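Side-chain contact in sulfatase (PDB 6USS), which probably hydrolyses aryl sulfate esters as a calcium-dependent sulfatase of a gut bacterium: residues D122-A127 / Y454-K459. The protein carries 1 engineered substitution. Residues are numbered along the deposited sequence; the frame is centred on the assembly and turned at random.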
ATOM      1  N   ASP A 122     -11.628   9.053 -39.909  1.00 23.87           N
ATOM      2  CA  ASP A 122     -12.739   8.845 -40.826  1.00 19.59           C
ATOM      3  C   ASP A 122     -12.515   7.635 -41.739  1.00 22.11           C
ATOM      4  O   ASP A 122     -13.278   7.447 -42.688  1.00 22.82           O
ATOM      5  CB  ASP A 122     -13.013  10.127 -41.635  1.00 16.57           C
ATOM      6  CG  ASP A 122     -11.810  10.604 -42.442  1.00 27.61           C
ATOM      7  OD1 ASP A 122     -10.921   9.775 -42.745  1.00 24.31           O
ATOM      8  OD2 ASP A 122     -11.756  11.816 -42.781  1.00 30.38           O
ATOM      9  N   VAL A 123     -11.492   6.814 -41.460  1.00 22.26           N
ATOM     10  CA  VAL A 123     -11.226   5.572 -42.187  1.00 19.45           C
ATOM     11  C   VAL A 123     -11.634   4.342 -41.370  1.00 19.22           C
ATOM     12  O   VAL A 123     -12.268   3.425 -41.890  1.00 20.55           O
ATOM     13  CB  VAL A 123      -9.736   5.477 -42.606  1.00 25.26           C
ATOM     14  CG1 VAL A 123      -9.364   4.045 -43.014  1.00 17.95           C
ATOM     15  CG2 VAL A 123      -9.411   6.455 -43.717  1.00 18.34           C
ATOM     16  N   PHE A 124     -11.253   4.294 -40.090  1.00 21.35           N
ATOM     17  CA  PHE A 124     -11.393   3.075 -39.297  1.00 22.33           C
ATOM     18  C   PHE A 124     -11.847   3.409 -37.884  1.00 26.33           C
ATOM     19  O   PHE A 124     -11.751   4.555 -37.427  1.00 26.94           O
ATOM     20  CB  PHE A 124     -10.074   2.266 -39.217  1.00 20.02           C
ATOM     21  CG  PHE A 124      -8.877   3.086 -38.776  1.00 24.31           C
ATOM     22  CD1 PHE A 124      -8.661   3.366 -37.424  1.00 19.41           C
ATOM     23  CD2 PHE A 124      -7.981   3.596 -39.711  1.00 17.92           C
ATOM     24  CE1 PHE A 124      -7.570   4.138 -37.021  1.00 17.13           C
ATOM     25  CE2 PHE A 124      -6.889   4.353 -39.306  1.00 20.64           C
ATOM     26  CZ  PHE A 124      -6.690   4.628 -37.954  1.00 16.83           C
ATOM     27  N   ASN A 125     -12.355   2.377 -37.204  1.00 23.03           N
ATOM     28  CA  ASN A 125     -12.554   2.375 -35.764  1.00 24.69           C
ATOM     29  C   ASN A 125     -11.430   1.592 -35.117  1.00 22.55           C
ATOM     30  O   ASN A 125     -11.053   0.528 -35.608  1.00 26.57           O
ATOM     31  CB  ASN A 125     -13.885   1.738 -35.383  1.00 29.99           C
ATOM     32  CG  ASN A 125     -15.049   2.510 -35.911  1.00 30.31           C
ATOM     33  OD1 ASN A 125     -15.271   3.653 -35.504  1.00 33.89           O
ATOM     34  ND2 ASN A 125     -15.785   1.913 -36.849  1.00 24.32           N
ATOM     35  N   VAL A 126     -10.899   2.114 -34.014  1.00 20.01           N
ATOM     36  CA  VAL A 126      -9.827   1.420 -33.310  1.00 18.22           C
ATOM     37  C   VAL A 126     -10.397   0.193 -32.612  1.00 20.00           C
ATOM     38  O   VAL A 126     -11.621   0.037 -32.508  1.00 20.88           O
ATOM     39  CB  VAL A 126      -9.119   2.357 -32.314  1.00 18.54           C
ATOM     40  CG1 VAL A 126      -8.416   3.491 -33.061  1.00 21.54           C
ATOM     41  CG2 VAL A 126     -10.109   2.922 -31.343  1.00 15.62           C
ATOM     42  N   ALA A 127      -9.519  -0.692 -32.134  1.00 23.11           N
ATOM     43  CA  ALA A 127      -9.964  -1.831 -31.336  1.00 18.86           C
ATOM     44  C   ALA A 127     -10.705  -1.349 -30.098  1.00 21.47           C
ATOM     45  O   ALA A 127     -10.504  -0.228 -29.620  1.00 20.37           O
ATOM     46  CB  ALA A 127      -8.778  -2.692 -30.915  1.00 18.82           C
ATOM     47  N   TYR A 454       0.281  -2.987 -41.970  1.00 25.29           N
ATOM     48  CA  TYR A 454      -0.459  -1.751 -41.751  1.00 22.75           C
ATOM     49  C   TYR A 454      -1.945  -2.032 -41.942  1.00 27.34           C
ATOM     50  O   TYR A 454      -2.390  -2.327 -43.059  1.00 23.63           O
ATOM     51  CB  TYR A 454       0.024  -0.657 -42.694  1.00 20.39           C
ATOM     52  CG  TYR A 454       1.444  -0.186 -42.434  1.00 24.30           C
ATOM     53  CD1 TYR A 454       2.536  -0.952 -42.839  1.00 19.35           C
ATOM     54  CD2 TYR A 454       1.695   1.027 -41.785  1.00 16.09           C
ATOM     55  CE1 TYR A 454       3.834  -0.529 -42.618  1.00 18.71           C
ATOM     56  CE2 TYR A 454       3.003   1.468 -41.569  1.00 16.80           C
ATOM     57  CZ  TYR A 454       4.070   0.684 -41.993  1.00 21.09           C
ATOM     58  OH  TYR A 454       5.373   1.097 -41.788  1.00 17.85           O
ATOM     59  N   TYR A 455      -2.705  -1.927 -40.842  1.00 25.74           N
ATOM     60  CA  TYR A 455      -4.138  -2.185 -40.879  1.00 22.05           C
ATOM     61  C   TYR A 455      -4.854  -1.275 -41.861  1.00 23.22           C
ATOM     62  O   TYR A 455      -5.871  -1.673 -42.433  1.00 26.38           O
ATOM     63  CB  TYR A 455      -4.748  -1.989 -39.493  1.00 20.66           C
ATOM     64  CG  TYR A 455      -4.433  -3.061 -38.489  1.00 19.68           C
ATOM     65  CD1 TYR A 455      -5.044  -4.293 -38.563  1.00 21.23           C
ATOM     66  CD2 TYR A 455      -3.543  -2.835 -37.454  1.00 26.43           C
ATOM     67  CE1 TYR A 455      -4.785  -5.277 -37.643  1.00 20.42           C
ATOM     68  CE2 TYR A 455      -3.273  -3.826 -36.516  1.00 23.09           C
ATOM     69  CZ  TYR A 455      -3.909  -5.040 -36.623  1.00 19.41           C
ATOM     70  OH  TYR A 455      -3.675  -6.046 -35.728  1.00 23.89           O
ATOM     71  N   GLU A 456      -4.361  -0.047 -42.050  1.00 20.98           N
ATOM     72  CA  GLU A 456      -5.162   0.944 -42.758  1.00 24.78           C
ATOM     73  C   GLU A 456      -5.286   0.616 -44.243  1.00 27.43           C
ATOM     74  O   GLU A 456      -6.330   0.894 -44.848  1.00 23.62           O
ATOM     75  CB  GLU A 456      -4.594   2.358 -42.555  1.00 25.11           C
ATOM     76  CG  GLU A 456      -5.636   3.473 -42.769  1.00 23.51           C
ATOM     77  CD  GLU A 456      -5.067   4.897 -42.683  1.00 26.04           C
ATOM     78  OE1 GLU A 456      -4.077   5.112 -41.937  1.00 28.62           O
ATOM     79  OE2 GLU A 456      -5.632   5.807 -43.347  1.00 25.45           O
ATOM     80  N   ASN A 457      -4.258   0.007 -44.846  1.00 23.96           N
ATOM     81  CA  ASN A 457      -4.360  -0.347 -46.256  1.00 23.46           C
ATOM     82  C   ASN A 457      -3.724  -1.689 -46.591  1.00 22.94           C
ATOM     83  O   ASN A 457      -3.521  -1.966 -47.776  1.00 21.02           O
ATOM     84  CB  ASN A 457      -3.726   0.740 -47.122  1.00 24.00           C
ATOM     85  CG  ASN A 457      -2.236   0.896 -46.856  1.00 27.11           C
ATOM     86  OD1 ASN A 457      -1.702   0.313 -45.904  1.00 26.64           O
ATOM     87  ND2 ASN A 457      -1.555   1.678 -47.698  1.00 19.67           N
ATOM     88  N   GLY A 458      -3.387  -2.519 -45.599  1.00 24.26           N
ATOM     89  CA  GLY A 458      -2.802  -3.827 -45.855  1.00 22.51           C
ATOM     90  C   GLY A 458      -1.365  -3.819 -46.338  1.00 25.00           C
ATOM     91  O   GLY A 458      -0.852  -4.869 -46.743  1.00 28.41           O
ATOM     92  N   LYS A 459      -0.707  -2.663 -46.334  1.00 24.10           N
ATOM     93  CA  LYS A 459       0.682  -2.584 -46.757  1.00 24.13           C
ATOM     94  C   LYS A 459       1.557  -3.420 -45.827  1.00 25.76           C
ATOM     95  O   LYS A 459       1.341  -3.451 -44.612  1.00 25.69           O
ATOM     96  CB  LYS A 459       1.124  -1.113 -46.757  1.00 23.64           C
ATOM     97  CG  LYS A 459       2.594  -0.857 -47.017  1.00 25.81           C
ATOM     98  CD  LYS A 459       2.899  -0.818 -48.523  1.00 41.43           C
ATOM     99  CE  LYS A 459       4.405  -0.645 -48.796  1.00 40.33           C
ATOM    100  NZ  LYS A 459       4.805  -1.274 -50.096  1.00 40.79           N
TER
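Val-123 meets Glu-456 through both of its methyl groups. CG1 reaches the aliphatic part of the glutamate, with Val-123 CG1 lying 3.8 Å from Glu-456 CG. CG2 also comes near the carboxylate, Val-123 CG2 to Glu-456 OE2 being 3.9 Å. The two side chains run at about a right angle to each other. Phe-124 follows, and its ring turns an edge to the same glutamate. Phe-124 CE2 is 3.8 Å from Glu-456 CG, and Glu-456 CD lies in the plane of the ring. The carboxylate plane is tilted 64° from that ring. Glu-456 holds CG anti to its backbone N (chi1 -157°) and stays extended beyond it, which lays the acid group along the ring edge, OE1 beside Phe-124 CE2 and OE2 beside the Val-123 methyls. No hydrogen bond or salt bridge joins the segments. The contact is small, with 130 Å² buried in total, and rests on van der Waals touches to one exposed side chain.

The turn bearing Glu-456 is held from within. Gly-458 N donates to Tyr-454 O at 2.7 Å, and Tyr-454 N donates to Lys-459 O at 2.9 Å. Asn-457 OD1 accepts from Lys-459 N at 3.2 Å, forming an Asx turn.

Phe-124 also packs edge-to-face with His-430 and touches Pro-440. Strand 124-125 pairs antiparallel with strand 503-504. Segment 454-459 is the hairpin connection between strands 449-454 and 460-464 of the four-stranded antiparallel sheet. The contact thus sets the short two-stranded sheet against one end of the larger one, away from the calcium site.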